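Local coordinates for protein butyrophilin subfamily 1 member A1 (Bos taurus, PDB 4HH8) that probably acts in milk-fat droplet secretion and in restraining T-cell proliferation, and is represented here by its extracellular part, two immunoglobulin-like domains, at residues A[66-70]-A[71-75]; A[150-153]-A[154-157]; A[102-105]-A[106-110]. The protein carries 1 engineered substitution. All coordinates share one frame; numbering follows the deposited sequence.

Contact 1: A[66-70]-A[71-75]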
ATOM      1  N   GLY A  66      27.827 -11.723  -7.686  1.00 46.81           N
ATOM      2  CA  GLY A  66      27.979 -10.440  -6.996  1.00 44.97           C
ATOM      3  C   GLY A  66      27.765  -9.187  -7.840  1.00 43.97           C
ATOM      4  O   GLY A  66      28.144  -8.084  -7.425  1.00 43.57           O
ATOM      5  N   GLN A  67      27.147  -9.327  -9.007  1.00 42.37           N
ATOM      6  CA  GLN A  67      26.821  -8.121  -9.779  1.00 42.74           C
ATOM      7  C   GLN A  67      25.353  -8.008 -10.231  1.00 40.94           C
ATOM      8  O   GLN A  67      24.739  -8.966 -10.701  1.00 39.02           O
ATOM      9  CB  GLN A  67      27.797  -7.925 -10.956  1.00 43.56           C
ATOM     10  CG  GLN A  67      29.281  -8.163 -10.554  1.00 49.32           C
ATOM     11  CD  GLN A  67      30.279  -7.240 -11.245  1.00 57.94           C
ATOM     12  OE1 GLN A  67      30.201  -6.999 -12.467  1.00 61.50           O
ATOM     13  NE2 GLN A  67      31.246  -6.731 -10.464  1.00 57.97           N
ATOM     14  N   GLU A  68      24.801  -6.821 -10.076  1.00 39.95           N
ATOM     15  CA  GLU A  68      23.473  -6.582 -10.585  1.00 40.57           C
ATOM     16  C   GLU A  68      23.439  -6.800 -12.108  1.00 40.57           C
ATOM     17  O   GLU A  68      24.270  -6.237 -12.816  1.00 40.37           O
ATOM     18  CB  GLU A  68      23.049  -5.167 -10.266  1.00 40.55           C
ATOM     19  CG  GLU A  68      21.831  -4.739 -11.048  1.00 42.00           C
ATOM     20  CD  GLU A  68      21.106  -3.584 -10.424  1.00 42.73           C
ATOM     21  OE1 GLU A  68      21.744  -2.674  -9.846  1.00 43.92           O
ATOM     22  OE2 GLU A  68      19.878  -3.601 -10.515  1.00 45.55           O
ATOM     23  N   GLN A  69      22.490  -7.602 -12.595  1.00 40.03           N
ATOM     24  CA  GLN A  69      22.271  -7.774 -14.034  1.00 40.65           C
ATOM     25  C   GLN A  69      21.113  -6.904 -14.566  1.00 41.18           C
ATOM     26  O   GLN A  69      19.978  -7.381 -14.673  1.00 40.97           O
ATOM     27  CB  GLN A  69      21.984  -9.249 -14.344  1.00 40.76           C
ATOM     28  CG  GLN A  69      23.040 -10.235 -13.838  1.00 42.37           C
ATOM     29  CD  GLN A  69      24.412  -9.956 -14.425  1.00 45.03           C
ATOM     30  OE1 GLN A  69      24.574  -9.823 -15.639  1.00 47.25           O
ATOM     31  NE2 GLN A  69      25.402  -9.832 -13.560  1.00 46.87           N
ATOM     32  N   GLU A  70      21.393  -5.649 -14.924  1.00 41.60           N
ATOM     33  CA  GLU A  70      20.322  -4.707 -15.328  1.00 42.78           C
ATOM     34  C   GLU A  70      19.513  -5.101 -16.568  1.00 43.18           C
ATOM     35  O   GLU A  70      18.307  -4.828 -16.651  1.00 43.58           O
ATOM     36  CB  GLU A  70      20.873  -3.295 -15.517  1.00 43.12           C
ATOM     37  CG  GLU A  70      21.369  -2.623 -14.246  1.00 45.66           C
ATOM     38  CD  GLU A  70      21.681  -1.133 -14.441  1.00 52.10           C
ATOM     39  OE1 GLU A  70      20.833  -0.290 -14.029  1.00 52.54           O
ATOM     40  OE2 GLU A  70      22.766  -0.809 -15.005  1.00 51.94           O
ATOM     41  N   GLY A  71      20.174  -5.723 -17.544  1.00 42.88           N
ATOM     42  CA  GLY A  71      19.507  -6.120 -18.766  1.00 42.12           C
ATOM     43  C   GLY A  71      18.537  -7.283 -18.628  1.00 42.46           C
ATOM     44  O   GLY A  71      17.828  -7.629 -19.585  1.00 42.67           O
ATOM     45  N   GLU A  72      18.518  -7.907 -17.452  1.00 41.86           N
ATOM     46  CA  GLU A  72      17.613  -9.006 -17.180  1.00 41.28           C
ATOM     47  C   GLU A  72      16.492  -8.546 -16.223  1.00 41.08           C
ATOM     48  O   GLU A  72      15.682  -9.359 -15.774  1.00 40.36           O
ATOM     49  CB  GLU A  72      18.382 -10.175 -16.574  1.00 41.70           C
ATOM     50  CG  GLU A  72      19.524 -10.730 -17.440  1.00 43.42           C
ATOM     51  CD  GLU A  72      19.839 -12.174 -17.127  1.00 46.47           C
ATOM     52  OE1 GLU A  72      18.897 -12.998 -16.937  1.00 47.58           O
ATOM     53  OE2 GLU A  72      21.043 -12.485 -17.058  1.00 49.21           O
ATOM     54  N   GLU A  73      16.482  -7.248 -15.904  1.00 40.69           N
ATOM     55  CA  GLU A  73      15.473  -6.622 -15.042  1.00 41.25           C
ATOM     56  C   GLU A  73      14.393  -5.914 -15.861  1.00 42.66           C
ATOM     57  O   GLU A  73      14.700  -5.247 -16.862  1.00 43.15           O
ATOM     58  CB  GLU A  73      16.148  -5.622 -14.110  1.00 40.18           C
ATOM     59  CG  GLU A  73      17.184  -6.287 -13.200  1.00 39.80           C
ATOM     60  CD  GLU A  73      17.867  -5.323 -12.230  1.00 38.95           C
ATOM     61  OE1 GLU A  73      17.927  -4.115 -12.507  1.00 36.29           O
ATOM     62  OE2 GLU A  73      18.350  -5.781 -11.171  1.00 37.87           O
HETATM   63  N   MSE A  74      13.137  -6.044 -15.445  1.00 43.83           N
HETATM   64  CA  MSE A  74      12.035  -5.249 -16.016  1.00 45.32           C
HETATM   65  C   MSE A  74      12.441  -3.797 -16.107  1.00 45.52           C
HETATM   66  O   MSE A  74      13.057  -3.252 -15.170  1.00 45.44           O
HETATM   67  CB  MSE A  74      10.779  -5.343 -15.168  1.00 45.25           C
HETATM   68  CG  MSE A  74      10.065  -6.670 -15.239  1.00 49.58           C
HETATM   69 SE   MSE A  74       8.720  -6.851 -13.797  1.00 60.41          SE
HETATM   70  CE  MSE A  74       9.504  -8.234 -12.781  1.00 54.25           C
ATOM     71  N   ALA A  75      12.092  -3.171 -17.236  1.00 46.28           N
ATOM     72  CA  ALA A  75      12.441  -1.758 -17.504  1.00 46.93           C
ATOM     73  C   ALA A  75      11.846  -0.766 -16.503  1.00 47.38           C
ATOM     74  O   ALA A  75      12.464   0.254 -16.193  1.00 47.65           O
ATOM     75  CB  ALA A  75      12.094  -1.359 -18.941  1.00 47.27           C
TER
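A local 3-10 turn at 70-72 follows strand 67-68, an edge strand of the V-type immunoglobulin domain, and brings E73 back to E68. Two successive backbone bonds, each three residues back, define it: E72 N donates to Q69 O at 3.2 Å and E73 N to E70 O at 3.1 Å. G71, without a side chain, sits at the exposed outer side. Folding over brings E73 back beside the strand end, its CG 3.3 Å from Q69 O. Its carboxylate meets that of E68, OE2 of E68 lying 2.7 Å from OE2 of E73. The two side chains cross nearly at right angles, and E68 reaches this point because its CG is anti to the backbone N (chi1 166°) and the chain beyond is extended. Crowding two acids in this way is likely to make at least one of them harder to ionise. Q69 curls back over its own strand, its amide supplying an N-H from NE2 to Q67 O at 3.1 Å. E72 reaches across to strand 61-64, where OE2 forms a salt bridge with R64. That strand flanks the turn: L62 N binds E73 OE2, L62 pairs with Q69 through the backbone, and V81 of strand 81-85 packs against both E68 and E73.

Contact 2: A[150-153]-A[154-157]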
ATOM      1  N   CYS A 150     -19.195  14.311   1.266  1.00 31.10           N
ATOM      2  CA  CYS A 150     -17.840  14.318   1.813  1.00 30.19           C
ATOM      3  C   CYS A 150     -16.883  13.820   0.751  1.00 29.92           C
ATOM      4  O   CYS A 150     -17.105  12.790   0.089  1.00 30.58           O
ATOM      5  CB  CYS A 150     -17.746  13.460   3.075  1.00 29.38           C
ATOM      6  SG  CYS A 150     -16.115  13.354   3.841  1.00 30.83           S
ATOM      7  N   THR A 151     -15.790  14.534   0.628  1.00 29.14           N
ATOM      8  CA  THR A 151     -14.909  14.394  -0.505  1.00 29.34           C
ATOM      9  C   THR A 151     -13.453  14.337  -0.026  1.00 28.01           C
ATOM     10  O   THR A 151     -13.108  14.977   0.938  1.00 27.46           O
ATOM     11  CB  THR A 151     -15.232  15.569  -1.425  1.00 30.15           C
ATOM     12  OG1 THR A 151     -16.147  15.128  -2.461  1.00 33.15           O
ATOM     13  CG2 THR A 151     -14.018  16.177  -1.967  1.00 33.46           C
ATOM     14  N   SER A 152     -12.624  13.490  -0.636  1.00 27.28           N
ATOM     15  CA  SER A 152     -11.217  13.475  -0.332  1.00 27.29           C
ATOM     16  C   SER A 152     -10.529  12.771  -1.485  1.00 28.04           C
ATOM     17  O   SER A 152     -11.131  11.945  -2.175  1.00 29.13           O
ATOM     18  CB  SER A 152     -10.928  12.805   1.016  1.00 27.05           C
ATOM     19  OG  SER A 152      -9.527  12.694   1.284  1.00 25.71           O
ATOM     20  N   VAL A 153      -9.258  13.085  -1.656  1.00 27.99           N
ATOM     21  CA  VAL A 153      -8.492  12.772  -2.841  1.00 28.64           C
ATOM     22  C   VAL A 153      -7.225  12.035  -2.420  1.00 28.40           C
ATOM     23  O   VAL A 153      -6.637  12.387  -1.400  1.00 28.69           O
ATOM     24  CB  VAL A 153      -8.163  14.143  -3.499  1.00 30.08           C
ATOM     25  CG1 VAL A 153      -6.817  14.172  -4.200  1.00 31.07           C
ATOM     26  CG2 VAL A 153      -9.321  14.595  -4.406  1.00 30.91           C
ATOM     27  N   GLY A 154      -6.818  10.995  -3.158  1.00 28.68           N
ATOM     28  CA  GLY A 154      -5.445  10.434  -3.018  1.00 28.70           C
ATOM     29  C   GLY A 154      -5.207   9.257  -2.048  1.00 29.01           C
ATOM     30  O   GLY A 154      -4.127   9.118  -1.464  1.00 30.26           O
ATOM     31  N   TRP A 155      -6.182   8.379  -1.890  1.00 27.74           N
ATOM     32  CA  TRP A 155      -6.039   7.287  -0.936  1.00 27.50           C
ATOM     33  C   TRP A 155      -5.663   6.036  -1.649  1.00 26.60           C
ATOM     34  O   TRP A 155      -6.110   5.811  -2.756  1.00 27.19           O
ATOM     35  CB  TRP A 155      -7.336   7.053  -0.171  1.00 27.56           C
ATOM     36  CG  TRP A 155      -7.748   8.247   0.563  1.00 28.84           C
ATOM     37  CD1 TRP A 155      -8.354   9.361   0.034  1.00 28.80           C
ATOM     38  CD2 TRP A 155      -7.526   8.521   1.951  1.00 28.50           C
ATOM     39  NE1 TRP A 155      -8.554  10.285   1.023  1.00 30.77           N
ATOM     40  CE2 TRP A 155      -8.062   9.799   2.209  1.00 28.39           C
ATOM     41  CE3 TRP A 155      -6.987   7.780   3.017  1.00 27.30           C
ATOM     42  CZ2 TRP A 155      -8.031  10.381   3.484  1.00 26.76           C
ATOM     43  CZ3 TRP A 155      -6.969   8.355   4.286  1.00 26.88           C
ATOM     44  CH2 TRP A 155      -7.456   9.654   4.500  1.00 25.71           C
ATOM     45  N   TYR A 156      -4.864   5.206  -0.999  1.00 25.60           N
ATOM     46  CA  TYR A 156      -4.618   3.894  -1.516  1.00 25.38           C
ATOM     47  C   TYR A 156      -4.473   2.935  -0.338  1.00 25.61           C
ATOM     48  O   TYR A 156      -3.809   3.271   0.630  1.00 27.24           O
ATOM     49  CB  TYR A 156      -3.398   3.874  -2.474  1.00 24.99           C
ATOM     50  CG  TYR A 156      -3.387   2.585  -3.249  1.00 26.78           C
ATOM     51  CD1 TYR A 156      -4.085   2.469  -4.463  1.00 28.37           C
ATOM     52  CD2 TYR A 156      -2.772   1.452  -2.727  1.00 29.31           C
ATOM     53  CE1 TYR A 156      -4.111   1.262  -5.156  1.00 31.14           C
ATOM     54  CE2 TYR A 156      -2.806   0.240  -3.411  1.00 33.35           C
ATOM     55  CZ  TYR A 156      -3.482   0.157  -4.604  1.00 33.29           C
ATOM     56  OH  TYR A 156      -3.503  -1.042  -5.256  1.00 39.71           O
ATOM     57  N   PRO A 157      -5.143   1.771  -0.365  1.00 26.07           N
ATOM     58  CA  PRO A 157      -6.112   1.320  -1.363  1.00 26.73           C
ATOM     59  C   PRO A 157      -7.446   2.031  -1.129  1.00 26.86           C
ATOM     60  O   PRO A 157      -7.454   3.166  -0.621  1.00 27.29           O
ATOM     61  CB  PRO A 157      -6.182  -0.222  -1.117  1.00 27.10           C
ATOM     62  CG  PRO A 157      -5.949  -0.335   0.495  1.00 26.11           C
ATOM     63  CD  PRO A 157      -4.900   0.761   0.710  1.00 26.18           C
TER
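Between S152 and W155 the backbone of strand 146-155 takes an extra step at G154, whose positive phi of 93° lets G154 and W155 together face the single residue F186 on the neighbouring strand. This is a G1 beta bulge, set at the end of a strand in the membrane-proximal immunoglobulin-like domain. Glycine suits the place because a CB at these angles would collide with V153 O. The extra residue also shifts the strand's alternation: C150 and S152 face the interior, V153 faces out, and after the bulge W155 faces inward again, so that C150, S152 and W155 all touch I206 of strand 201-208 in the opposing sheet. V153, a beta-branched residue at home in a strand, lies instead against T187.

The inward side chains are tied by one short bond, from W155 NE1 to S152 OG at 2.6 Å, with an N-H...O angle of 158°. The serine oxygen approaches the indole at its edge and lies in the ring plane, and S152 CB follows at 3.5 Å from NE1. Having OG anti to the backbone N (chi1 176°) carries the hydroxyl forward along the strand toward the ring. OG is buried but satisfied twice, since it also bonds to S132 O in the segment before strand 135-140. A phenylalanine in place of W155 would probably leave S152 OG without its N-H donor and open a gap beside I206 where the larger indole had filled the core. Beyond the bulge the Y156-P157 peptide bond is cis, and P157 CB lies 4.1 Å above one face of the Y156 ring, toward its rim.

Contact 3: A[102-105]-A[106-110]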
ATOM      1  N   ALA A 102       1.471   2.717  -6.341  1.00 33.99           N
ATOM      2  CA  ALA A 102       0.336   1.795  -6.248  1.00 33.76           C
ATOM      3  C   ALA A 102       0.486   0.509  -7.073  1.00 33.53           C
ATOM      4  O   ALA A 102       0.131  -0.576  -6.615  1.00 33.66           O
ATOM      5  CB  ALA A 102      -0.959   2.523  -6.627  1.00 34.18           C
ATOM      6  N   SER A 103       1.009   0.620  -8.285  1.00 33.63           N
ATOM      7  CA  SER A 103       1.260  -0.560  -9.138  1.00 33.73           C
ATOM      8  C   SER A 103       2.302  -1.553  -8.584  1.00 32.83           C
ATOM      9  O   SER A 103       2.337  -2.714  -9.016  1.00 32.62           O
ATOM     10  CB  SER A 103       1.717  -0.104 -10.527  1.00 34.50           C
ATOM     11  OG  SER A 103       2.798   0.811 -10.373  1.00 35.99           O
ATOM     12  N   ASP A 104       3.143  -1.110  -7.640  1.00 32.17           N
ATOM     13  CA  ASP A 104       4.106  -1.987  -6.969  1.00 31.39           C
ATOM     14  C   ASP A 104       3.473  -2.931  -5.942  1.00 33.04           C
ATOM     15  O   ASP A 104       4.117  -3.903  -5.498  1.00 32.66           O
ATOM     16  CB  ASP A 104       5.174  -1.155  -6.271  1.00 31.24           C
ATOM     17  CG  ASP A 104       6.027  -0.393  -7.246  1.00 30.61           C
ATOM     18  OD1 ASP A 104       6.292  -0.949  -8.342  1.00 31.65           O
ATOM     19  OD2 ASP A 104       6.449   0.729  -6.915  1.00 27.84           O
ATOM     20  N   ASP A 105       2.226  -2.649  -5.552  1.00 33.22           N
ATOM     21  CA  ASP A 105       1.481  -3.513  -4.615  1.00 34.17           C
ATOM     22  C   ASP A 105       1.315  -4.921  -5.170  1.00 34.34           C
ATOM     23  O   ASP A 105       0.999  -5.087  -6.347  1.00 33.99           O
ATOM     24  CB  ASP A 105       0.088  -2.926  -4.402  1.00 34.78           C
ATOM     25  CG  ASP A 105      -0.632  -3.542  -3.227  1.00 36.55           C
ATOM     26  OD1 ASP A 105      -0.668  -2.911  -2.158  1.00 38.98           O
ATOM     27  OD2 ASP A 105      -1.157  -4.655  -3.365  1.00 39.99           O
ATOM     28  N   GLY A 106       1.537  -5.926  -4.327  1.00 34.32           N
ATOM     29  CA  GLY A 106       1.313  -7.311  -4.721  1.00 34.45           C
ATOM     30  C   GLY A 106       2.335  -8.289  -4.176  1.00 35.18           C
ATOM     31  O   GLY A 106       3.115  -7.980  -3.269  1.00 35.09           O
ATOM     32  N   GLU A 107       2.344  -9.466  -4.773  1.00 36.12           N
ATOM     33  CA  GLU A 107       3.160 -10.598  -4.334  1.00 37.26           C
ATOM     34  C   GLU A 107       4.483 -10.581  -5.078  1.00 36.94           C
ATOM     35  O   GLU A 107       4.525 -10.413  -6.307  1.00 37.31           O
ATOM     36  CB  GLU A 107       2.415 -11.907  -4.657  1.00 37.41           C
ATOM     37  CG  GLU A 107       3.125 -13.171  -4.172  1.00 42.64           C
ATOM     38  CD  GLU A 107       2.493 -14.470  -4.725  1.00 48.50           C
ATOM     39  OE1 GLU A 107       1.609 -15.028  -4.021  1.00 47.91           O
ATOM     40  OE2 GLU A 107       2.866 -14.906  -5.866  1.00 49.26           O
ATOM     41  N   TYR A 108       5.565 -10.780  -4.347  1.00 36.73           N
ATOM     42  CA  TYR A 108       6.877 -10.915  -4.966  1.00 36.54           C
ATOM     43  C   TYR A 108       7.412 -12.259  -4.565  1.00 37.08           C
ATOM     44  O   TYR A 108       7.028 -12.790  -3.517  1.00 38.13           O
ATOM     45  CB  TYR A 108       7.828  -9.826  -4.456  1.00 35.77           C
ATOM     46  CG  TYR A 108       7.478  -8.459  -4.947  1.00 35.10           C
ATOM     47  CD1 TYR A 108       8.247  -7.840  -5.959  1.00 35.81           C
ATOM     48  CD2 TYR A 108       6.369  -7.772  -4.442  1.00 33.85           C
ATOM     49  CE1 TYR A 108       7.934  -6.565  -6.423  1.00 33.24           C
ATOM     50  CE2 TYR A 108       6.023  -6.493  -4.920  1.00 31.25           C
ATOM     51  CZ  TYR A 108       6.818  -5.893  -5.892  1.00 33.03           C
ATOM     52  OH  TYR A 108       6.503  -4.639  -6.366  1.00 31.33           O
ATOM     53  N   ARG A 109       8.305 -12.808  -5.376  1.00 37.09           N
ATOM     54  CA  ARG A 109       8.994 -14.018  -5.006  1.00 38.15           C
ATOM     55  C   ARG A 109      10.500 -13.776  -4.954  1.00 38.00           C
ATOM     56  O   ARG A 109      11.064 -13.136  -5.838  1.00 36.63           O
ATOM     57  CB  ARG A 109       8.629 -15.152  -5.973  1.00 38.35           C
ATOM     58  CG  ARG A 109       7.143 -15.559  -5.905  1.00 43.64           C
ATOM     59  CD  ARG A 109       6.970 -16.969  -6.471  1.00 53.38           C
ATOM     60  NE  ARG A 109       5.589 -17.474  -6.466  1.00 57.99           N
ATOM     61  CZ  ARG A 109       5.070 -18.286  -5.544  1.00 61.12           C
ATOM     62  NH1 ARG A 109       5.797 -18.694  -4.508  1.00 61.76           N
ATOM     63  NH2 ARG A 109       3.804 -18.693  -5.656  1.00 63.37           N
ATOM     64  N   CYS A 110      11.149 -14.293  -3.918  1.00 38.82           N
ATOM     65  CA  CYS A 110      12.612 -14.186  -3.808  1.00 39.66           C
ATOM     66  C   CYS A 110      13.251 -15.536  -4.001  1.00 40.34           C
ATOM     67  O   CYS A 110      12.986 -16.472  -3.241  1.00 41.05           O
ATOM     68  CB  CYS A 110      13.032 -13.624  -2.464  1.00 39.41           C
ATOM     69  SG  CYS A 110      12.370 -14.584  -1.055  1.00 41.34           S
TER
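From A102 to D104, whose carbonyl oxygen takes the hydroxyl of Y108, the chain makes a 3-10 turn. A102 opens it, and D105 N closes it by donating to A102 O at 3.1 Å; the small methyl of A102 lets Y156 of the second domain pack close. S103, a small polar residue on the exposed side, accepts R53 at its carbonyl. D104 is buried, where a carboxylate would probably be costly without a partner; OD2 pairs with R80 in a salt bridge and accepts K101 N. Its backbone O receives Y108 OH at 2.6 Å, on a lone pair in the carbonyl plane, and lies at the edge of the phenol ring. A tyrosine reaching back four residues to a backbone carbonyl makes a tyrosine corner, a hallmark of Greek-key sandwiches; here it belongs to the Asp-x-Gly-x-Tyr-x-Cys signature of V-type immunoglobulin domains, leading to C110 of the disulfide with C36. The ring arrives because Y108 CG is anti to its own carbonyl carbon (chi1 -70°), which swings the phenol back along the strand. OH also lies 3.7 Å from D104 CB, packing against the aspartate's first side-chain carbon. D105 then turns the chain into strand 106-114, its OD1 accepting V127 N on strand 117-128. After it G106, at phi 142°, adopts a backbone in which any CB would strike D105 O.

How the contacts relate
Contacts 1 and 3 belong to the V-type domain and reach the same sheet, with centres 18 Å apart and nearest atoms about 7 Å apart, without touching. Contact 2 lies in the second immunoglobulin-like domain, on the other side of the chain's centre from contact 1, their centres 36 Å apart. Contacts 2 and 3 do meet, although their centres are 22 Å apart: at the domain boundary Y156 CE1 packs on A102 CB at 3.7 Å, and Y156 CE2 lies 4.0 Å from D105 OD1. The loop that supplies the carbonyl of the tyrosine corner thus faces the end of the bulged strand, while 66-75 stays at the V-domain surface.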